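Local atomic coordinates of phosphatidylglycerophosphatase B (Bacillus subtilis, PDB entry 6FMX), a protein that removes the terminal phosphate from phosphatidylglycerophosphate to give phosphatidylglycerol, and also dephosphorylates undecaprenyl pyrophosphate to supply the lipid carrier undecaprenyl phosphate. Residues Glu63-Ile68 / Arg184-Val189; Ile68-Leu71 / Ser75-Leu78; Ile118-Pro123 / Val192-Gly197; Phe136-Ser141 / Gly188-Thr193. All coordinates share one frame; numbering follows the deposited sequence.

In the fold
Contacts 1, 3 and 4 ring the tungstate, which occupies the phosphatase site of this PAP2-family protein. Contacts 3 and 4 are almost one body, their centres about 5 Å apart, tied by Ser138 N and Asp194 O at 2.9 Å. Contact 1 has its centre about 11 Å from that of contact 4. It joins contact 3 through Arg122 NH1 and Val189 O, 2.9 Å apart. Contact 2 holds the head group of a bound monoolein: it shares Ile68 with contact 1, and Thr69 OG1 is 2.7 Å from Arg184 NH1, while the His70 side chain comes within about 6 Å of that of His140. Its centre is about 19 Å from that of contact 3.

Contact 1 (Glu63-Ile68 / Arg184-Val189); sequences EVMTGI and RVYLGV. With WO4 (tungstate(VI)ion), chain G.
Met65 and Leu187 mark the closest backbone approach, their CA atoms 7.3 Å apart, where helix 59-70 passes the end of helix 166-186. That end is a Schellman motif: Gly188, with the positive phi that glycine tolerates easily, turns the chain out of the helix into the loop of phosphatase motif III. The centre of the contact is a Met-aromatic pair. Tyr186 has CG opposite its backbone N (chi1 179°), which carries the ring across to helix 59-70, and Met65 lies over one face. Its CG sits 3.6 Å from the Tyr186 ring centroid, only 13° off the normal, a CH-pi contact; SD follows over the same face, 4.6 Å from that centroid. Unbranched and polarisable, methionine can bend at chi2 to follow a flat ring. Leu187 fills the flank, with CD1 against Met65 O and CD2 at 3.6 Å from Thr66 OG1, a hydroxyl already bonded to Asn62 O. The Tyr186 hydroxyl binds Asn62 OD1. An alanine in place of Tyr186 would probably leave Met65 without the ring it lies on and Asn62 OD1 without this partner. Two residues before Tyr186, Arg184 sends its bent side chain toward the tungstate: NE makes a weak bond to O4 at 3.1 Å, and NH2 a sounder one to O1 at 2.8 Å (145° at the hydrogen).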
# COMPACT_ATOMS: atom_id res chain seq x y z
N GLU A 63 -4.57 -20.17 2.32
CA GLU A 63 -3.56 -20.02 3.37
C GLU A 63 -2.41 -19.14 2.91
O GLU A 63 -1.96 -18.25 3.64
CB GLU A 63 -3.00 -21.38 3.79
CG GLU A 63 -3.83 -22.19 4.76
CD GLU A 63 -3.02 -23.34 5.35
OE1 GLU A 63 -1.85 -23.50 4.96
OE2 GLU A 63 -3.56 -24.07 6.22
N VAL A 64 -1.90 -19.40 1.70
CA VAL A 64 -0.79 -18.61 1.18
C VAL A 64 -1.20 -17.15 1.06
O VAL A 64 -0.44 -16.24 1.41
CB VAL A 64 -0.32 -19.18 -0.17
CG1 VAL A 64 0.66 -18.23 -0.82
CG2 VAL A 64 0.29 -20.57 0.03
N MET A 65 -2.40 -16.90 0.53
CA MET A 65 -2.84 -15.53 0.32
C MET A 65 -3.08 -14.80 1.63
O MET A 65 -2.89 -13.59 1.72
CB MET A 65 -4.09 -15.52 -0.55
CG MET A 65 -3.80 -15.81 -2.01
SD MET A 65 -3.06 -14.36 -2.80
CE MET A 65 -3.06 -14.85 -4.52
N THR A 66 -3.50 -15.53 2.67
CA THR A 66 -3.64 -14.93 3.99
C THR A 66 -2.28 -14.55 4.57
O THR A 66 -2.13 -13.50 5.20
CB THR A 66 -4.38 -15.90 4.91
OG1 THR A 66 -5.73 -16.02 4.45
CG2 THR A 66 -4.37 -15.40 6.34
N GLY A 67 -1.27 -15.40 4.36
CA GLY A 67 0.08 -15.04 4.75
C GLY A 67 0.59 -13.82 4.00
O GLY A 67 1.16 -12.91 4.59
N ILE A 68 0.37 -13.79 2.68
CA ILE A 68 0.78 -12.64 1.87
C ILE A 68 0.12 -11.37 2.39
O ILE A 68 0.76 -10.32 2.51
CB ILE A 68 0.43 -12.89 0.39
CG1 ILE A 68 1.40 -13.88 -0.23
CG2 ILE A 68 0.38 -11.57 -0.40
CD1 ILE A 68 1.00 -14.27 -1.64
N ARG A 184 -6.08 -8.88 -1.26
CA ARG A 184 -7.33 -8.31 -0.74
C ARG A 184 -8.51 -8.64 -1.66
O ARG A 184 -9.63 -8.84 -1.18
CB ARG A 184 -7.23 -6.79 -0.57
CG ARG A 184 -5.96 -6.32 0.15
CD ARG A 184 -5.82 -7.03 1.50
NE ARG A 184 -6.81 -6.58 2.47
CZ ARG A 184 -7.03 -7.18 3.64
NH1 ARG A 184 -6.35 -8.26 3.98
NH2 ARG A 184 -7.95 -6.69 4.47
N VAL A 185 -8.27 -8.70 -2.97
CA VAL A 185 -9.35 -9.08 -3.88
C VAL A 185 -9.58 -10.58 -3.81
O VAL A 185 -10.72 -11.04 -3.74
CB VAL A 185 -9.03 -8.61 -5.31
CG1 VAL A 185 -10.16 -9.01 -6.23
CG2 VAL A 185 -8.81 -7.08 -5.34
N TYR A 186 -8.50 -11.36 -3.82
CA TYR A 186 -8.59 -12.82 -3.67
C TYR A 186 -9.37 -13.20 -2.42
O TYR A 186 -10.23 -14.09 -2.46
CB TYR A 186 -7.18 -13.43 -3.62
CG TYR A 186 -7.18 -14.94 -3.43
CD1 TYR A 186 -7.37 -15.51 -2.18
CD2 TYR A 186 -6.97 -15.79 -4.51
CE1 TYR A 186 -7.38 -16.88 -2.00
CE2 TYR A 186 -6.96 -17.18 -4.34
CZ TYR A 186 -7.17 -17.70 -3.08
OH TYR A 186 -7.19 -19.07 -2.89
N LEU A 187 -9.04 -12.59 -1.28
CA LEU A 187 -9.66 -12.94 -0.01
C LEU A 187 -11.06 -12.36 0.16
O LEU A 187 -11.66 -12.54 1.22
CB LEU A 187 -8.76 -12.50 1.15
CG LEU A 187 -7.40 -13.19 1.23
CD1 LEU A 187 -6.46 -12.47 2.19
CD2 LEU A 187 -7.56 -14.66 1.62
N GLY A 188 -11.56 -11.65 -0.85
CA GLY A 188 -12.95 -11.21 -0.83
C GLY A 188 -13.29 -10.14 0.17
O GLY A 188 -14.44 -10.08 0.63
N VAL A 189 -12.35 -9.26 0.51
CA VAL A 189 -12.62 -8.17 1.45
C VAL A 189 -12.43 -6.79 0.83
O VAL A 189 -12.82 -5.80 1.45
CB VAL A 189 -11.78 -8.31 2.73
CG1 VAL A 189 -12.29 -9.47 3.56
CG2 VAL A 189 -10.32 -8.50 2.40
W WO4 G . -8.43 -3.06 4.65
O1 WO4 G . -9.80 -4.56 4.83
O2 WO4 G . -9.34 -1.29 4.23
O3 WO4 G . -7.51 -2.79 6.44
O4 WO4 G . -7.21 -3.54 3.13

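Contact 2 (Ile68-Leu71 / Ser75-Leu78); sequences ITHL and SFLL. With OLC ((2R)-2,3-dihydroxypropyl (9Z)-octadec-9-enoate), chain B.
His70 and Phe76 both place CG opposite the backbone N (chi1 -170° and 171°), and these torsions turn the two rings into the same corner between their helices. The planes meet obliquely at 52°, neither stacked nor edge-to-face; the close touch is made instead by Phe76 CB, which lies over one face of the imidazole, 4.0 Å from the His70 ring centroid, as a CH-pi contact. The Phe76 methylene also rests on the backbone, with CB 3.3 Å from His70 O. Farther along, Phe76 CE2 meets Leu71 CD2 at 4.0 Å. A bound monoolein completes the corner: His70 NE2 donates to its O23 at 2.7 Å, and Ser75 OG shares a longer bond of 3.2 Å with O25. Polar side chains thus meet the glycerol head, whereas the Phe76 ring lies beside the start of the acyl chain. A serine in place of Phe76 would probably open a gap between Leu71 CD2 and the first carbons of the acyl chain. The corner joins helix 59-70 to helix 74-92 across a short turn; helix 139-158 backs it with Tyr148, whose hydroxyl binds Leu71 O, and helix 166-186 packs Val180 against Leu71.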
# COMPACT_ATOMS: atom_id res chain seq x y z
N ILE A 68 0.37 -13.79 2.68
CA ILE A 68 0.78 -12.64 1.87
C ILE A 68 0.12 -11.37 2.39
O ILE A 68 0.76 -10.32 2.51
CB ILE A 68 0.43 -12.89 0.39
CG1 ILE A 68 1.40 -13.88 -0.23
CG2 ILE A 68 0.38 -11.57 -0.40
CD1 ILE A 68 1.00 -14.27 -1.64
N THR A 69 -1.18 -11.44 2.70
CA THR A 69 -1.91 -10.23 3.03
C THR A 69 -1.39 -9.60 4.32
O THR A 69 -1.48 -8.37 4.48
CB THR A 69 -3.41 -10.54 3.12
OG1 THR A 69 -4.13 -9.34 2.85
CG2 THR A 69 -3.80 -11.03 4.51
N HIS A 70 -0.78 -10.39 5.21
CA HIS A 70 -0.25 -9.87 6.46
C HIS A 70 0.90 -8.90 6.22
O HIS A 70 1.16 -8.04 7.06
CB HIS A 70 0.20 -11.02 7.36
CG HIS A 70 0.54 -10.60 8.76
ND1 HIS A 70 -0.38 -10.02 9.61
CD2 HIS A 70 1.71 -10.66 9.45
CE1 HIS A 70 0.20 -9.75 10.77
NE2 HIS A 70 1.47 -10.13 10.70
N LEU A 71 1.60 -9.02 5.08
CA LEU A 71 2.64 -8.05 4.74
C LEU A 71 2.08 -6.64 4.57
O LEU A 71 2.85 -5.67 4.66
CB LEU A 71 3.36 -8.48 3.46
CG LEU A 71 3.99 -9.87 3.49
CD1 LEU A 71 4.32 -10.33 2.08
CD2 LEU A 71 5.23 -9.90 4.37
N SER A 75 -0.50 -3.79 11.65
CA SER A 75 0.09 -4.45 12.81
C SER A 75 1.43 -5.10 12.49
O SER A 75 2.23 -5.32 13.40
CB SER A 75 -0.87 -5.49 13.38
OG SER A 75 -0.88 -6.65 12.57
N PHE A 76 1.68 -5.43 11.23
CA PHE A 76 2.98 -5.93 10.81
C PHE A 76 3.93 -4.80 10.43
O PHE A 76 5.11 -4.85 10.76
CB PHE A 76 2.82 -6.87 9.62
CG PHE A 76 4.11 -7.29 8.98
CD1 PHE A 76 4.92 -8.25 9.57
CD2 PHE A 76 4.51 -6.75 7.77
CE1 PHE A 76 6.11 -8.64 8.97
CE2 PHE A 76 5.68 -7.13 7.16
CZ PHE A 76 6.49 -8.09 7.76
N LEU A 77 3.42 -3.76 9.76
CA LEU A 77 4.29 -2.74 9.21
C LEU A 77 4.83 -1.80 10.27
O LEU A 77 5.95 -1.31 10.13
CB LEU A 77 3.56 -1.95 8.13
CG LEU A 77 3.29 -2.78 6.88
CD1 LEU A 77 2.25 -2.10 6.03
CD2 LEU A 77 4.55 -3.03 6.08
N LEU A 78 4.06 -1.51 11.33
CA LEU A 78 4.59 -0.65 12.38
C LEU A 78 5.84 -1.25 13.04
O LEU A 78 6.85 -0.55 13.12
CB LEU A 78 3.49 -0.33 13.41
CG LEU A 78 3.92 0.58 14.56
CD1 LEU A 78 4.66 1.81 14.05
CD2 LEU A 78 2.71 0.99 15.40
C18 OLC B . 21.51 -2.64 8.45
C10 OLC B . 15.38 -6.79 7.55
C9 OLC B . 14.41 -7.61 7.90
C17 OLC B . 20.35 -2.36 9.40
C11 OLC B . 15.66 -5.50 8.32
C8 OLC B . 13.52 -7.31 9.10
C24 OLC B . 1.90 -8.58 15.03
C16 OLC B . 19.17 -1.72 8.66
C12 OLC B . 16.60 -5.78 9.50
C7 OLC B . 12.59 -8.49 9.39
C15 OLC B . 18.25 -2.81 8.10
C13 OLC B . 17.82 -4.86 9.45
C6 OLC B . 11.72 -8.13 10.60
C14 OLC B . 17.40 -3.42 9.22
C5 OLC B . 10.39 -8.87 10.51
C4 OLC B . 9.24 -7.90 10.80
C3 OLC B . 8.66 -8.15 12.19
C2 OLC B . 7.25 -7.56 12.26
C21 OLC B . 4.31 -8.29 14.42
C1 OLC B . 6.50 -8.06 13.49
C22 OLC B . 3.06 -9.13 14.21
O19 OLC B . 7.02 -8.02 14.55
O25 OLC B . 0.69 -8.81 14.35
O23 OLC B . 2.71 -9.10 12.86
O20 OLC B . 5.20 -8.58 13.37

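Contact 3 (Ile118-Pro123 / Val192-Gly197); sequences IERVRP and VTDVLG. With WO4 (tungstate(VI)ion), chain G.
Arg120 forms a salt bridge with the buried Asp194, joining the loop of phosphatase motif I, just after helix 96-118, to the first turn of helix 192-215. One nitrogen makes both hydrogen bonds across the contact. Arg120 NH1 donates to Thr193 OG1 at 2.8 Å, almost straight (176°) and within the guanidinium plane, and it also reaches Asp194 OD1 at 2.8 Å by a more bent bond. That second acceptor is met from above the carboxylate, the two planes being nearly perpendicular (88°). A long, extended side chain (chi1 -166°, and extended in the torsions beyond) lets arginine span the 9.1 Å between the CA atoms of Arg120 and Asp194. Asp46 of helix 40-54 finishes the network, paired with Arg120 NH2 and bonded to Thr193 OG1. Asp194 OD2 is held by Ser135 OG and Phe191 N, so the carboxylate is fixed at both oxygens; this suits its inferred role of supporting the histidine nucleophile. Two residues on, Arg122 turns its guanidinium edge to tungstate O1, with a weak bond from NH2 at 2.9 Å and a closer approach of NH1 whose shortness is doubtful; Glu131 pairs with its NE. The network thus ties the loop after helix 96-118 to helices 192-215 and 40-54, with Leu33 of helix 21-36 packed against Thr193.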
# COMPACT_ATOMS: atom_id res chain seq x y z
N ILE A 118 -16.27 8.33 2.68
CA ILE A 118 -16.82 7.74 1.47
C ILE A 118 -17.84 6.64 1.79
O ILE A 118 -18.85 6.50 1.10
CB ILE A 118 -15.66 7.22 0.60
CG1 ILE A 118 -14.85 8.42 0.08
CG2 ILE A 118 -16.18 6.35 -0.54
CD1 ILE A 118 -13.83 8.06 -0.95
N GLU A 119 -17.56 5.83 2.82
CA GLU A 119 -18.52 4.87 3.37
C GLU A 119 -18.94 3.81 2.35
O GLU A 119 -20.13 3.47 2.24
CB GLU A 119 -19.75 5.58 3.94
CG GLU A 119 -19.48 6.42 5.18
CD GLU A 119 -20.75 7.03 5.76
OE1 GLU A 119 -21.49 7.71 5.01
OE2 GLU A 119 -21.02 6.82 6.96
N ARG A 120 -17.98 3.28 1.60
CA ARG A 120 -18.32 2.21 0.67
C ARG A 120 -18.55 0.89 1.41
O ARG A 120 -17.79 0.53 2.31
CB ARG A 120 -17.24 2.02 -0.39
CG ARG A 120 -17.74 1.15 -1.55
CD ARG A 120 -16.64 0.61 -2.42
NE ARG A 120 -17.13 0.11 -3.70
CZ ARG A 120 -16.34 -0.10 -4.76
NH1 ARG A 120 -15.04 0.14 -4.66
NH2 ARG A 120 -16.86 -0.54 -5.90
N VAL A 121 -19.61 0.18 1.02
CA VAL A 121 -19.93 -1.12 1.59
C VAL A 121 -18.96 -2.16 1.04
O VAL A 121 -18.60 -2.14 -0.15
CB VAL A 121 -21.40 -1.47 1.28
CG1 VAL A 121 -21.73 -2.86 1.73
CG2 VAL A 121 -22.35 -0.48 1.93
N ARG A 122 -18.53 -3.08 1.91
CA ARG A 122 -17.61 -4.14 1.52
C ARG A 122 -18.27 -5.13 0.56
O ARG A 122 -19.50 -5.18 0.46
CB ARG A 122 -17.13 -4.89 2.77
CG ARG A 122 -16.34 -4.05 3.74
CD ARG A 122 -14.86 -4.31 3.58
NE ARG A 122 -14.06 -3.48 4.47
CZ ARG A 122 -12.75 -3.63 4.64
NH1 ARG A 122 -12.11 -4.58 3.98
NH2 ARG A 122 -12.09 -2.83 5.46
N PRO A 123 -17.47 -5.92 -0.17
CA PRO A 123 -18.08 -6.90 -1.10
C PRO A 123 -19.05 -7.86 -0.43
O PRO A 123 -20.20 -8.01 -0.89
CB PRO A 123 -16.85 -7.63 -1.67
CG PRO A 123 -15.76 -6.59 -1.62
CD PRO A 123 -16.01 -5.83 -0.34
N VAL A 192 -11.45 -4.50 -6.48
CA VAL A 192 -10.26 -4.07 -7.21
C VAL A 192 -10.10 -2.55 -7.12
O VAL A 192 -8.99 -2.04 -6.91
CB VAL A 192 -10.33 -4.55 -8.67
CG1 VAL A 192 -9.47 -3.68 -9.59
CG2 VAL A 192 -9.89 -5.99 -8.75
N THR A 193 -11.20 -1.81 -7.25
CA THR A 193 -11.07 -0.36 -7.22
C THR A 193 -10.65 0.15 -5.84
O THR A 193 -9.97 1.18 -5.75
CB THR A 193 -12.37 0.32 -7.66
OG1 THR A 193 -13.47 -0.25 -6.93
CG2 THR A 193 -12.58 0.12 -9.15
N ASP A 194 -11.06 -0.53 -4.76
CA ASP A 194 -10.52 -0.19 -3.45
C ASP A 194 -9.01 -0.33 -3.44
O ASP A 194 -8.30 0.48 -2.83
CB ASP A 194 -11.09 -1.09 -2.34
CG ASP A 194 -12.59 -1.08 -2.27
OD1 ASP A 194 -13.22 -0.04 -2.59
OD2 ASP A 194 -13.14 -2.13 -1.85
N VAL A 195 -8.50 -1.38 -4.09
CA VAL A 195 -7.07 -1.65 -4.10
C VAL A 195 -6.34 -0.59 -4.93
O VAL A 195 -5.32 -0.04 -4.50
CB VAL A 195 -6.81 -3.07 -4.64
CG1 VAL A 195 -5.32 -3.25 -4.96
CG2 VAL A 195 -7.29 -4.10 -3.62
N LEU A 196 -6.85 -0.31 -6.13
CA LEU A 196 -6.23 0.71 -6.97
C LEU A 196 -6.26 2.08 -6.30
O LEU A 196 -5.29 2.84 -6.38
CB LEU A 196 -6.91 0.76 -8.34
CG LEU A 196 -6.87 -0.46 -9.25
CD1 LEU A 196 -7.70 -0.22 -10.50
CD2 LEU A 196 -5.45 -0.80 -9.63
N GLY A 197 -7.37 2.40 -5.62
CA GLY A 197 -7.43 3.66 -4.89
C GLY A 197 -6.38 3.75 -3.80
O GLY A 197 -5.73 4.79 -3.64
W WO4 G . -8.43 -3.06 4.65
O1 WO4 G . -9.80 -4.56 4.83
O2 WO4 G . -9.34 -1.29 4.23
O3 WO4 G . -7.51 -2.79 6.44
O4 WO4 G . -7.21 -3.54 3.13

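Contact 4 (Phe136-Ser141 / Gly188-Thr193); sequences FPSGHS and GVHFVT. With WO4 (tungstate(VI)ion), chain G.
Ser138 OG, lying over the face of the His190 ring, is gripped three times: it accepts from Ser141 OG at 2.9 Å and, as the N-cap of helix 139-158, from Ser141 N, while its own hydrogen goes to tungstate O4 at 2.8 Å. Serine suits this place because one small hydroxyl can cap the helix and bind an oxyanion together. Its OG stands opposite the backbone N (chi1 162°), and the methylene behind it packs on His190: Ser138 CB is 3.4 Å from that ring's centroid and just 3° off the normal, a CH-pi contact likely to limit the ring's tilt. The edge of the same imidazole meets the bound group, His190 NE2 lying 2.6 Å from tungsten. Tungstate resembles phosphate, so this is consistent with the nucleophile role assigned to His190. The helix start supplies amides: Gly139 N reaches tungstate O2 at 2.9 Å (173°), and His140 N reaches O4. His140, the inferred proton donor, turns its ring edge to O3, with ND1 3.3 Å from that oxygen. Beyond the cis peptide before Pro137, Phe136 points its ring edge at the backbone, CE2 3.3 Å from Thr193 O. Motifs II and III thus meet where helices 139-158 and 192-215 begin; helix 166-186 brings Arg184 against both histidines, and Lys115 of helix 96-118 also binds the tungstate.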
# COMPACT_ATOMS: atom_id res chain seq x y z
N PHE A 136 -13.43 1.49 0.87
CA PHE A 136 -12.65 2.32 -0.05
C PHE A 136 -12.01 3.50 0.67
O PHE A 136 -12.72 4.27 1.34
CB PHE A 136 -13.56 2.85 -1.19
CG PHE A 136 -12.81 3.64 -2.26
CD1 PHE A 136 -12.61 5.00 -2.12
CD2 PHE A 136 -12.34 3.01 -3.41
CE1 PHE A 136 -11.92 5.72 -3.10
CE2 PHE A 136 -11.66 3.73 -4.39
CZ PHE A 136 -11.45 5.08 -4.24
N PRO A 137 -10.69 3.71 0.54
CA PRO A 137 -9.71 2.89 -0.18
C PRO A 137 -9.15 1.76 0.69
O PRO A 137 -9.27 1.86 1.91
CB PRO A 137 -8.60 3.89 -0.54
CG PRO A 137 -8.69 4.96 0.51
CD PRO A 137 -10.12 4.99 1.00
N SER A 138 -8.56 0.73 0.08
CA SER A 138 -8.06 -0.41 0.85
C SER A 138 -6.84 -0.02 1.68
O SER A 138 -5.85 0.47 1.14
CB SER A 138 -7.70 -1.57 -0.09
OG SER A 138 -6.85 -2.50 0.58
N GLY A 139 -6.92 -0.24 2.99
CA GLY A 139 -5.81 0.13 3.85
C GLY A 139 -4.58 -0.73 3.66
O GLY A 139 -3.46 -0.22 3.69
N HIS A 140 -4.76 -2.04 3.46
CA HIS A 140 -3.60 -2.90 3.22
C HIS A 140 -2.86 -2.48 1.96
O HIS A 140 -1.63 -2.46 1.93
CB HIS A 140 -4.03 -4.37 3.12
CG HIS A 140 -4.17 -5.08 4.43
ND1 HIS A 140 -5.05 -4.67 5.42
CD2 HIS A 140 -3.59 -6.22 4.90
CE1 HIS A 140 -4.98 -5.51 6.44
NE2 HIS A 140 -4.11 -6.46 6.15
N SER A 141 -3.61 -2.15 0.90
CA SER A 141 -2.98 -1.74 -0.34
C SER A 141 -2.32 -0.38 -0.20
O SER A 141 -1.22 -0.14 -0.72
CB SER A 141 -4.02 -1.71 -1.46
OG SER A 141 -4.78 -2.91 -1.45
N GLY A 188 -11.56 -11.65 -0.85
CA GLY A 188 -12.95 -11.21 -0.83
C GLY A 188 -13.29 -10.14 0.17
O GLY A 188 -14.44 -10.08 0.63
N VAL A 189 -12.35 -9.26 0.51
CA VAL A 189 -12.62 -8.17 1.45
C VAL A 189 -12.43 -6.79 0.83
O VAL A 189 -12.82 -5.80 1.45
CB VAL A 189 -11.78 -8.31 2.73
CG1 VAL A 189 -12.29 -9.47 3.56
CG2 VAL A 189 -10.32 -8.50 2.40
N HIS A 190 -11.87 -6.70 -0.37
CA HIS A 190 -11.83 -5.44 -1.07
C HIS A 190 -12.21 -5.68 -2.52
O HIS A 190 -11.99 -6.77 -3.07
CB HIS A 190 -10.44 -4.79 -1.01
CG HIS A 190 -10.11 -4.18 0.32
ND1 HIS A 190 -10.79 -3.10 0.84
CD2 HIS A 190 -9.15 -4.49 1.23
CE1 HIS A 190 -10.29 -2.78 2.02
NE2 HIS A 190 -9.28 -3.59 2.27
N PHE A 191 -12.78 -4.65 -3.13
CA PHE A 191 -12.93 -4.61 -4.57
C PHE A 191 -11.61 -4.16 -5.20
O PHE A 191 -10.78 -3.51 -4.56
CB PHE A 191 -14.02 -3.62 -4.98
CG PHE A 191 -15.40 -3.99 -4.51
CD1 PHE A 191 -16.09 -5.04 -5.11
CD2 PHE A 191 -16.03 -3.27 -3.51
CE1 PHE A 191 -17.37 -5.36 -4.70
CE2 PHE A 191 -17.31 -3.59 -3.10
CZ PHE A 191 -17.98 -4.64 -3.69
N VAL A 192 -11.45 -4.50 -6.48
CA VAL A 192 -10.26 -4.07 -7.21
C VAL A 192 -10.10 -2.55 -7.12
O VAL A 192 -8.99 -2.04 -6.91
CB VAL A 192 -10.33 -4.55 -8.67
CG1 VAL A 192 -9.47 -3.68 -9.59
CG2 VAL A 192 -9.89 -5.99 -8.75
N THR A 193 -11.20 -1.81 -7.25
CA THR A 193 -11.07 -0.36 -7.22
C THR A 193 -10.65 0.15 -5.84
O THR A 193 -9.97 1.18 -5.75
CB THR A 193 -12.37 0.32 -7.66
OG1 THR A 193 -13.47 -0.25 -6.93
CG2 THR A 193 -12.58 0.12 -9.15
W WO4 G . -8.43 -3.06 4.65
O1 WO4 G . -9.80 -4.56 4.83
O2 WO4 G . -9.34 -1.29 4.23
O3 WO4 G . -7.51 -2.79 6.44
O4 WO4 G . -7.21 -3.54 3.13